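Local coordinates for protein putative Zn-dependent Alcohol Dehydrogenase (Rhodobacter sphaeroides, PDB 3IV6) that binds S-adenosylmethionine in a Rossmann-type domain and, despite its name, is probably an S-adenosylmethionine-dependent methyltransferase, the acceptor substrate being unknown, at residues 38-43 against 57-62; 82-87 against 92-97; 187-192 against 206-211. All coordinates share one frame; numbering follows the deposited sequence.

Contact 1. Residues 38-43 against 57-62; sequences IFLENI and RFLIEK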
loop_
_atom_site.group_PDB
_atom_site.type_symbol
_atom_site.label_atom_id
_atom_site.label_comp_id
_atom_site.label_asym_id
_atom_site.label_seq_id
_atom_site.Cartn_x
_atom_site.Cartn_y
_atom_site.Cartn_z
ATOM N N ILE A 38 -6.889 7.763 13.532
ATOM C CA ILE A 38 -6.780 6.410 14.049
ATOM C C ILE A 38 -5.401 5.786 13.809
ATOM O O ILE A 38 -4.901 5.028 14.632
ATOM C CB ILE A 38 -7.873 5.530 13.438
ATOM C CG1 ILE A 38 -9.239 5.975 13.944
ATOM C CG2 ILE A 38 -7.625 4.042 13.707
ATOM C CD1 ILE A 38 -10.390 5.508 13.064
ATOM N N PHE A 39 -4.807 6.106 12.664
ATOM C CA PHE A 39 -3.472 5.655 12.268
ATOM C C PHE A 39 -2.432 6.183 13.255
ATOM O O PHE A 39 -1.331 5.659 13.365
ATOM C CB PHE A 39 -3.136 6.165 10.837
ATOM C CG PHE A 39 -3.322 5.123 9.756
ATOM C CD1 PHE A 39 -4.387 5.197 8.881
ATOM C CD2 PHE A 39 -2.447 4.042 9.650
ATOM C CE1 PHE A 39 -4.564 4.235 7.910
ATOM C CE2 PHE A 39 -2.621 3.068 8.678
ATOM C CZ PHE A 39 -3.689 3.160 7.803
ATOM N N LEU A 40 -2.806 7.221 13.984
ATOM C CA LEU A 40 -1.846 8.012 14.717
ATOM C C LEU A 40 -2.068 7.990 16.217
ATOM O O LEU A 40 -1.359 8.656 16.947
ATOM C CB LEU A 40 -1.883 9.467 14.214
ATOM C CG LEU A 40 -1.298 9.750 12.833
ATOM C CD1 LEU A 40 -1.469 11.231 12.500
ATOM C CD2 LEU A 40 0.133 9.359 12.817
ATOM N N GLU A 41 -3.054 7.241 16.668
ATOM C CA GLU A 41 -3.368 7.218 18.083
ATOM C C GLU A 41 -2.228 6.721 18.943
ATOM O O GLU A 41 -1.605 5.734 18.618
ATOM C CB GLU A 41 -4.575 6.345 18.345
ATOM C CG GLU A 41 -5.837 6.847 17.720
ATOM C CD GLU A 41 -6.979 5.889 17.936
ATOM O OE1 GLU A 41 -6.757 4.805 18.529
ATOM O OE2 GLU A 41 -8.099 6.221 17.507
ATOM N N ASN A 42 -1.994 7.396 20.062
ATOM C CA ASN A 42 -0.966 6.981 21.001
ATOM C C ASN A 42 0.407 7.225 20.441
ATOM O O ASN A 42 1.388 6.794 21.041
ATOM C CB ASN A 42 -1.080 5.504 21.348
ATOM C CG ASN A 42 -2.376 5.167 22.023
ATOM O OD1 ASN A 42 -3.163 6.056 22.357
ATOM N ND2 ASN A 42 -2.622 3.871 22.216
ATOM N N ILE A 43 0.475 7.871 19.274
ATOM C CA ILE A 43 1.741 8.370 18.756
ATOM C C ILE A 43 1.929 9.821 19.210
ATOM O O ILE A 43 1.038 10.667 19.047
ATOM C CB ILE A 43 1.838 8.290 17.250
ATOM C CG1 ILE A 43 1.647 6.851 16.787
ATOM C CG2 ILE A 43 3.173 8.873 16.783
ATOM C CD1 ILE A 43 1.676 6.720 15.292
ATOM N N ARG A 57 -0.202 11.723 1.403
ATOM C CA ARG A 57 0.249 13.057 1.730
ATOM C C ARG A 57 -0.392 13.697 2.969
ATOM O O ARG A 57 0.271 14.465 3.663
ATOM C CB ARG A 57 0.104 13.971 0.511
ATOM C CG ARG A 57 0.518 15.390 0.789
ATOM C CD ARG A 57 -0.683 16.258 0.963
ATOM N NE ARG A 57 -0.296 17.567 1.468
ATOM C CZ ARG A 57 -0.289 18.684 0.745
ATOM N NH1 ARG A 57 -0.680 18.686 -0.532
ATOM N NH2 ARG A 57 0.097 19.815 1.318
ATOM N N PHE A 58 -1.660 13.390 3.247
ATOM C CA PHE A 58 -2.351 14.052 4.356
ATOM C C PHE A 58 -2.103 13.327 5.670
ATOM O O PHE A 58 -1.967 13.960 6.713
ATOM C CB PHE A 58 -3.849 14.283 4.053
ATOM C CG PHE A 58 -4.065 15.089 2.802
ATOM C CD1 PHE A 58 -3.633 16.405 2.738
ATOM C CD2 PHE A 58 -4.617 14.514 1.663
ATOM C CE1 PHE A 58 -3.787 17.142 1.574
ATOM C CE2 PHE A 58 -4.767 15.240 0.511
ATOM C CZ PHE A 58 -4.350 16.556 0.467
ATOM N N LEU A 59 -2.000 12.001 5.601
ATOM C CA LEU A 59 -1.528 11.224 6.738
ATOM C C LEU A 59 -0.126 11.664 7.160
ATOM O O LEU A 59 0.157 11.863 8.324
ATOM C CB LEU A 59 -1.509 9.744 6.410
ATOM C CG LEU A 59 -0.833 8.966 7.528
ATOM C CD1 LEU A 59 -1.610 9.158 8.843
ATOM C CD2 LEU A 59 -0.823 7.522 7.165
ATOM N N ILE A 60 0.760 11.841 6.200
ATOM C CA ILE A 60 2.105 12.246 6.547
ATOM C C ILE A 60 2.080 13.619 7.208
ATOM O O ILE A 60 2.819 13.878 8.148
ATOM C CB ILE A 60 3.008 12.190 5.298
ATOM C CG1 ILE A 60 3.270 10.718 4.916
ATOM C CG2 ILE A 60 4.304 12.975 5.501
ATOM C CD1 ILE A 60 3.370 10.439 3.360
ATOM N N GLU A 61 1.192 14.490 6.745
ATOM C CA GLU A 61 1.161 15.874 7.221
ATOM C C GLU A 61 0.599 15.983 8.654
ATOM O O GLU A 61 1.050 16.825 9.426
ATOM C CB GLU A 61 0.384 16.731 6.233
ATOM C CG GLU A 61 0.395 18.221 6.471
ATOM C CD GLU A 61 -0.221 18.973 5.283
ATOM O OE1 GLU A 61 -0.384 18.352 4.192
ATOM O OE2 GLU A 61 -0.526 20.181 5.430
ATOM N N LYS A 62 -0.369 15.132 9.013
ATOM C CA LYS A 62 -0.857 15.059 10.385
ATOM C C LYS A 62 0.201 14.470 11.326
ATOM O O LYS A 62 0.308 14.877 12.487
ATOM C CB LYS A 62 -2.159 14.266 10.492
ATOM C CG LYS A 62 -3.371 14.986 9.926
ATOM C CD LYS A 62 -3.478 16.437 10.363
ATOM C CE LYS A 62 -4.857 17.012 10.001
ATOM N NZ LYS A 62 -5.324 18.161 10.828
#
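Phe-39 and Leu-40 meet Leu-59 and Lys-62 in an apolar contact between the end of helix 33-39 and helix 57-65, the helices that precede and follow strand 48-52 in the chain; the 3-2-1-4-5-7-6 order of the seven-stranded sheet is that of the class I methyltransferase fold. One methyl group carries much of it: Leu-59 CD1 lies 3.9 Å from Phe-39 CB and 4.0 Å from Leu-40 CG. It is put there by a first torsion that turns CG away from the backbone N (chi1 172°), while CD2, the other branch, approaches the Phe-39 ring obliquely. The two leucines lie alongside each other, pointing opposite ways. Leu-40 CD1 reaches the next helical turn, 3.7 Å from Lys-62 CB, the two side chains crossing at about a right angle. Lys-62 lends only the base of its chain, which bends at chi2 and carries the ammonium group away. Phe-39 and Leu-40 also touch strand 113-117, so the end of helix 33-39 is seated on the sheet. Residues 40-43 then form a type II turn, closed by Ile-43 N to Leu-40 O (3.1 Å) and gripped by Arg-66, which bonds the carbonyls of both residues. Within helix 57-65, away from this interface, Arg-57 NE donates to Glu-61 OE1 at 2.8 Å in a salt bridge, its N-H coming almost head-on to the carboxylate oxygen.

Contact 2. Residues 82-87 against 92-97; sequences DLAEAL and VTIDLL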
loop_
_atom_site.group_PDB
_atom_site.type_symbol
_atom_site.label_atom_id
_atom_site.label_comp_id
_atom_site.label_asym_id
_atom_site.label_seq_id
_atom_site.Cartn_x
_atom_site.Cartn_y
_atom_site.Cartn_z
ATOM N N ASP A 82 7.207 14.868 -5.925
ATOM C CA ASP A 82 5.954 15.620 -5.792
ATOM C C ASP A 82 5.567 15.828 -4.328
ATOM O O ASP A 82 4.972 16.858 -3.950
ATOM C CB ASP A 82 4.814 14.897 -6.516
ATOM C CG ASP A 82 4.873 15.061 -8.037
ATOM O OD1 ASP A 82 5.801 15.749 -8.519
ATOM O OD2 ASP A 82 3.989 14.498 -8.742
ATOM N N LEU A 83 5.919 14.838 -3.504
ATOM C CA LEU A 83 5.645 14.899 -2.076
ATOM C C LEU A 83 6.567 15.938 -1.437
ATOM O O LEU A 83 6.108 16.804 -0.687
ATOM C CB LEU A 83 5.793 13.526 -1.409
ATOM C CG LEU A 83 5.604 13.670 0.107
ATOM C CD1 LEU A 83 4.182 14.099 0.480
ATOM C CD2 LEU A 83 6.058 12.466 0.892
ATOM N N ALA A 84 7.862 15.859 -1.745
ATOM C CA ALA A 84 8.843 16.831 -1.262
ATOM C C ALA A 84 8.499 18.239 -1.717
ATOM O O ALA A 84 8.835 19.216 -1.061
ATOM C CB ALA A 84 10.225 16.475 -1.734
ATOM N N GLU A 85 7.841 18.352 -2.857
ATOM C CA GLU A 85 7.377 19.663 -3.294
ATOM C C GLU A 85 6.227 20.212 -2.415
ATOM O O GLU A 85 6.293 21.341 -1.926
ATOM C CB GLU A 85 6.998 19.608 -4.771
ATOM C CG GLU A 85 6.299 20.842 -5.301
ATOM C CD GLU A 85 5.851 20.653 -6.738
ATOM O OE1 GLU A 85 4.663 20.284 -6.955
ATOM O OE2 GLU A 85 6.701 20.861 -7.640
ATOM N N ALA A 86 5.195 19.395 -2.217
ATOM C CA ALA A 86 4.070 19.729 -1.363
ATOM C C ALA A 86 4.458 20.000 0.098
ATOM O O ALA A 86 3.699 20.629 0.838
ATOM C CB ALA A 86 3.039 18.626 -1.434
ATOM N N LEU A 87 5.628 19.532 0.520
ATOM C CA LEU A 87 6.080 19.731 1.901
ATOM C C LEU A 87 7.423 20.442 1.978
ATOM O O LEU A 87 8.279 20.062 2.773
ATOM C CB LEU A 87 6.219 18.374 2.592
ATOM C CG LEU A 87 4.950 17.530 2.683
ATOM C CD1 LEU A 87 5.268 16.126 3.132
ATOM C CD2 LEU A 87 3.955 18.188 3.637
ATOM N N VAL A 92 11.207 16.948 7.036
ATOM C CA VAL A 92 10.815 15.565 6.881
ATOM C C VAL A 92 11.807 14.900 5.944
ATOM O O VAL A 92 12.325 15.533 5.035
ATOM C CB VAL A 92 9.445 15.452 6.220
ATOM C CG1 VAL A 92 9.499 15.987 4.809
ATOM C CG2 VAL A 92 9.011 14.019 6.164
ATOM N N THR A 93 12.047 13.622 6.171
ATOM C CA THR A 93 12.983 12.834 5.399
ATOM C C THR A 93 12.227 11.964 4.417
ATOM O O THR A 93 11.311 11.230 4.804
ATOM C CB THR A 93 13.806 11.907 6.300
ATOM O OG1 THR A 93 14.548 12.688 7.242
ATOM C CG2 THR A 93 14.747 11.059 5.458
ATOM N N ILE A 94 12.620 12.022 3.147
ATOM C CA ILE A 94 11.923 11.258 2.112
ATOM C C ILE A 94 12.925 10.438 1.342
ATOM O O ILE A 94 13.791 10.999 0.690
ATOM C CB ILE A 94 11.182 12.182 1.103
ATOM C CG1 ILE A 94 10.163 13.061 1.811
ATOM C CG2 ILE A 94 10.494 11.366 -0.009
ATOM C CD1 ILE A 94 9.335 13.871 0.864
ATOM N N ASP A 95 12.815 9.117 1.404
ATOM C CA ASP A 95 13.831 8.256 0.806
ATOM C C ASP A 95 13.266 7.348 -0.247
ATOM O O ASP A 95 12.130 6.934 -0.172
ATOM C CB ASP A 95 14.542 7.433 1.881
ATOM C CG ASP A 95 15.511 8.271 2.703
ATOM O OD1 ASP A 95 16.218 9.100 2.069
ATOM O OD2 ASP A 95 15.570 8.096 3.959
ATOM N N LEU A 96 14.079 7.019 -1.229
ATOM C CA LEU A 96 13.667 6.066 -2.238
ATOM C C LEU A 96 13.944 4.644 -1.726
ATOM O O LEU A 96 15.092 4.275 -1.527
ATOM C CB LEU A 96 14.401 6.373 -3.541
ATOM C CG LEU A 96 13.959 5.749 -4.865
ATOM C CD1 LEU A 96 12.748 6.440 -5.464
ATOM C CD2 LEU A 96 15.153 5.789 -5.825
ATOM N N LEU A 97 12.898 3.848 -1.495
ATOM C CA LEU A 97 13.093 2.490 -0.971
ATOM C C LEU A 97 11.977 1.534 -1.398
ATOM O O LEU A 97 10.832 1.935 -1.560
ATOM C CB LEU A 97 13.241 2.516 0.558
ATOM C CG LEU A 97 13.376 1.204 1.353
ATOM C CD1 LEU A 97 14.142 1.400 2.639
ATOM C CD2 LEU A 97 12.015 0.551 1.680
#
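Ile-94 reaches from strand 93-96 onto Leu-83 and Ala-84 of helix 77-86, closing the second half of the beta-alpha-beta crossover that runs from strand 69-74 to the edge strand of the Rossmann-type sheet. The contact converges on the end of one side chain: Ile-94 CD1 sits 3.6 Å from Leu-83 CD2 and 3.8 Å from Leu-83 CG, and the same methyl lies 3.8 Å from Ala-84 CB. Leu-83 and Ile-94 meet at a slant; CG1 of Ile-94 points opposite its carbonyl carbon (chi1 -59°), which sends the longer branch to the helix. Further out, Leu-87 and Val-92, near the ends of the connecting loop, cover the same interface more loosely. Cys-80, one turn earlier in helix 77-86, packs on Ile-94 as well, while Leu-83 is backed by Val-72 and Ala-54. The strand itself is positioned by backbone hydrogen bonds of Thr-93 and Asp-95 with Val-72, and of Asp-95 and Leu-97 with Asp-74, a residue that binds S-adenosylmethionine; Leu-97, at the end of the segment, touches the cofactor. Back at the centre of the contact, the small side chain of Ala-84 lets the isoleucine methyl come down to the helix backbone, with Ile-94 CD1 3.6 Å from Ala-84 N.

Contact 3. Residues 187-192 against 206-211; sequences DVLDRA and EWYRRR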
loop_
_atom_site.group_PDB
_atom_site.type_symbol
_atom_site.label_atom_id
_atom_site.label_comp_id
_atom_site.label_asym_id
_atom_site.label_seq_id
_atom_site.Cartn_x
_atom_site.Cartn_y
_atom_site.Cartn_z
ATOM N N ASP A 187 -8.270 -6.495 -23.491
ATOM C CA ASP A 187 -9.363 -5.633 -23.923
ATOM C C ASP A 187 -10.434 -5.520 -22.843
ATOM O O ASP A 187 -11.201 -4.557 -22.815
ATOM C CB ASP A 187 -9.978 -6.157 -25.221
ATOM C CG ASP A 187 -11.160 -5.328 -25.682
ATOM O OD1 ASP A 187 -10.955 -4.154 -26.057
ATOM O OD2 ASP A 187 -12.295 -5.849 -25.670
ATOM N N VAL A 188 -10.482 -6.509 -21.957
ATOM C CA VAL A 188 -11.453 -6.518 -20.869
ATOM C C VAL A 188 -11.173 -5.398 -19.872
ATOM O O VAL A 188 -12.097 -4.808 -19.311
ATOM C CB VAL A 188 -11.455 -7.866 -20.125
ATOM C CG1 VAL A 188 -12.486 -7.853 -19.008
ATOM C CG2 VAL A 188 -11.724 -9.006 -21.095
ATOM N N LEU A 189 -9.893 -5.111 -19.656
ATOM C CA LEU A 189 -9.491 -4.052 -18.738
ATOM C C LEU A 189 -10.160 -2.729 -19.096
ATOM O O LEU A 189 -10.830 -2.117 -18.264
ATOM C CB LEU A 189 -7.970 -3.889 -18.742
ATOM C CG LEU A 189 -7.376 -3.027 -17.626
ATOM C CD1 LEU A 189 -7.826 -3.529 -16.262
ATOM C CD2 LEU A 189 -5.858 -3.000 -17.717
ATOM N N ASP A 190 -9.974 -2.294 -20.338
ATOM C CA ASP A 190 -10.579 -1.056 -20.814
ATOM C C ASP A 190 -12.053 -0.980 -20.431
ATOM O O ASP A 190 -12.535 0.059 -19.983
ATOM C CB ASP A 190 -10.423 -0.933 -22.331
ATOM C CG ASP A 190 -8.978 -1.034 -22.778
ATOM O OD1 ASP A 190 -8.223 -1.829 -22.180
ATOM O OD2 ASP A 190 -8.597 -0.320 -23.728
ATOM N N ARG A 191 -12.765 -2.088 -20.612
ATOM C CA ARG A 191 -14.215 -2.101 -20.463
ATOM C C ARG A 191 -14.619 -2.007 -18.997
ATOM O O ARG A 191 -15.734 -1.592 -18.675
ATOM C CB ARG A 191 -14.807 -3.364 -21.093
ATOM C CG ARG A 191 -16.312 -3.308 -21.298
ATOM C CD ARG A 191 -16.730 -4.087 -22.534
ATOM N NE ARG A 191 -17.636 -5.185 -22.208
ATOM C CZ ARG A 191 -17.320 -6.472 -22.312
ATOM N NH1 ARG A 191 -16.116 -6.829 -22.736
ATOM N NH2 ARG A 191 -18.209 -7.402 -21.993
ATOM N N ALA A 192 -13.708 -2.395 -18.110
ATOM C CA ALA A 192 -14.042 -2.594 -16.705
ATOM C C ALA A 192 -13.652 -1.379 -15.869
ATOM O O ALA A 192 -14.105 -1.223 -14.735
ATOM C CB ALA A 192 -13.365 -3.847 -16.171
ATOM N N GLU A 206 -3.219 2.702 -18.294
ATOM C CA GLU A 206 -1.776 2.498 -18.262
ATOM C C GLU A 206 -1.273 2.165 -16.859
ATOM O O GLU A 206 -0.487 1.229 -16.666
ATOM C CB GLU A 206 -1.030 3.693 -18.861
ATOM C CG GLU A 206 0.481 3.446 -19.115
ATOM C CD GLU A 206 0.753 2.239 -20.036
ATOM O OE1 GLU A 206 -0.157 1.850 -20.832
ATOM O OE2 GLU A 206 1.875 1.686 -19.951
ATOM N N TRP A 207 -1.744 2.933 -15.876
ATOM C CA TRP A 207 -1.510 2.655 -14.465
ATOM C C TRP A 207 -1.844 1.207 -14.091
ATOM O O TRP A 207 -1.076 0.521 -13.424
ATOM C CB TRP A 207 -2.426 3.567 -13.709
ATOM C CG TRP A 207 -2.234 3.625 -12.257
ATOM C CD1 TRP A 207 -1.057 3.689 -11.582
ATOM C CD2 TRP A 207 -3.267 3.679 -11.287
ATOM N NE1 TRP A 207 -1.298 3.758 -10.237
ATOM C CE2 TRP A 207 -2.652 3.759 -10.032
ATOM C CE3 TRP A 207 -4.661 3.660 -11.361
ATOM C CZ2 TRP A 207 -3.379 3.829 -8.855
ATOM C CZ3 TRP A 207 -5.390 3.727 -10.180
ATOM C CH2 TRP A 207 -4.746 3.805 -8.949
ATOM N N TYR A 208 -3.009 0.745 -14.519
ATOM C CA TYR A 208 -3.388 -0.635 -14.259
ATOM C C TYR A 208 -2.442 -1.635 -14.922
ATOM O O TYR A 208 -2.033 -2.598 -14.290
ATOM C CB TYR A 208 -4.854 -0.888 -14.656
ATOM C CG TYR A 208 -5.787 -0.708 -13.483
ATOM C CD1 TYR A 208 -5.915 -1.707 -12.516
ATOM C CD2 TYR A 208 -6.495 0.477 -13.292
ATOM C CE1 TYR A 208 -6.731 -1.553 -11.420
ATOM C CE2 TYR A 208 -7.322 0.650 -12.172
ATOM C CZ TYR A 208 -7.434 -0.376 -11.244
ATOM O OH TYR A 208 -8.247 -0.239 -10.128
ATOM N N ARG A 209 -2.107 -1.394 -16.185
ATOM C CA ARG A 209 -1.260 -2.310 -16.941
ATOM C C ARG A 209 0.140 -2.386 -16.342
ATOM O O ARG A 209 0.768 -3.445 -16.340
ATOM C CB ARG A 209 -1.182 -1.880 -18.407
ATOM C CG ARG A 209 -2.398 -2.266 -19.232
ATOM C CD ARG A 209 -2.457 -1.479 -20.532
ATOM N NE ARG A 209 -1.128 -1.238 -21.085
ATOM C CZ ARG A 209 -0.557 -1.996 -22.017
ATOM N NH1 ARG A 209 -1.201 -3.049 -22.503
ATOM N NH2 ARG A 209 0.656 -1.703 -22.462
ATOM N N ARG A 210 0.623 -1.257 -15.835
ATOM C CA ARG A 210 1.963 -1.186 -15.261
ATOM C C ARG A 210 1.985 -1.747 -13.843
ATOM O O ARG A 210 3.052 -1.963 -13.268
ATOM C CB ARG A 210 2.471 0.258 -15.263
ATOM C CG ARG A 210 2.534 0.891 -16.644
ATOM C CD ARG A 210 3.366 2.163 -16.630
ATOM N NE ARG A 210 3.598 2.680 -17.976
ATOM C CZ ARG A 210 4.221 3.823 -18.240
ATOM N NH1 ARG A 210 4.676 4.577 -17.248
ATOM N NH2 ARG A 210 4.388 4.215 -19.495
ATOM N N ARG A 211 0.802 -1.981 -13.285
ATOM C CA ARG A 211 0.675 -2.317 -11.873
ATOM C C ARG A 211 0.941 -3.799 -11.632
ATOM O O ARG A 211 1.183 -4.221 -10.501
ATOM C CB ARG A 211 -0.716 -1.942 -11.356
ATOM C CG ARG A 211 -0.725 -0.764 -10.395
ATOM C CD ARG A 211 -2.100 -0.120 -10.325
ATOM N NE ARG A 211 -3.026 -0.896 -9.506
ATOM C CZ ARG A 211 -4.151 -0.413 -8.989
ATOM N NH1 ARG A 211 -4.494 0.849 -9.205
ATOM N NH2 ARG A 211 -4.934 -1.193 -8.256
#
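Two helices of the region outside the seven-stranded Rossmann-type sheet, 187-192 and 201-210, pack here through Leu-189, set against Tyr-208 and Arg-209 well away from the annotated cofactor-binding residues. Leu-189 CD2 makes both close contacts, 3.9 Å from Tyr-208 CB and 3.8 Å from Arg-209 CG, so it rests against the roots of two consecutive side chains. With CG opposite the backbone N (chi1 -168°), the leucine extends across to the second helix. Its CD1 approaches the tyrosine ring at a slant, and that ring leads away to meet Phe-182 edge-to-face. Leu-205, one turn earlier in helix 201-210, also packs on Leu-189. Arg-209 makes both an apolar and a charged contact: its CG touches the leucine, while beyond a bend at chi3 its NE reaches Glu-206 OE1 at 3.2 Å. Replacing it with an alanine would probably open a gap beside Leu-189 CD2 and cost Glu-206 one of its two arginine mates. The other is Arg-210, and together the three residues form a salt-bridge network on the helix. The two bonds to Glu-206 differ in approach: Arg-209 NE meets Glu-206 OE1 from above the carboxylate plane, 39° out of it, whereas Arg-210 NE, at 2.8 Å, uses the anti lone pair of Glu-206 OE2. Arg-211, its NE held in a salt bridge to Glu-214, lies over one face of Tyr-208, with NH1 3.8 Å above the tyrosine ring plane and toward the rim.

How the contacts relate
Contacts 1 and 2 belong to the cofactor-binding half of the chain. Helix 57-65, part of contact 1, also packs beside contact 2: Arg-57 CG lies 3.9 Å from Leu-83 CD1, and Ile-60 meets both Leu-83 and Leu-87. Contact 1 is largely buried, joining helix to helix, whereas contact 2 is partly buried and ties a helix to the sheet's edge strand. Contact 3 stands apart, about 32 Å from contact 1 between centres and across the chain's centre; it is buried at Leu-189 and Tyr-208, with Arg-209 partly exposed at its margin. All three interfaces lack hydrogen bonds across them. Contacts 1 and 3 each have ion pairing within one helix, but only in contact 3 does a paired arginine also touch across.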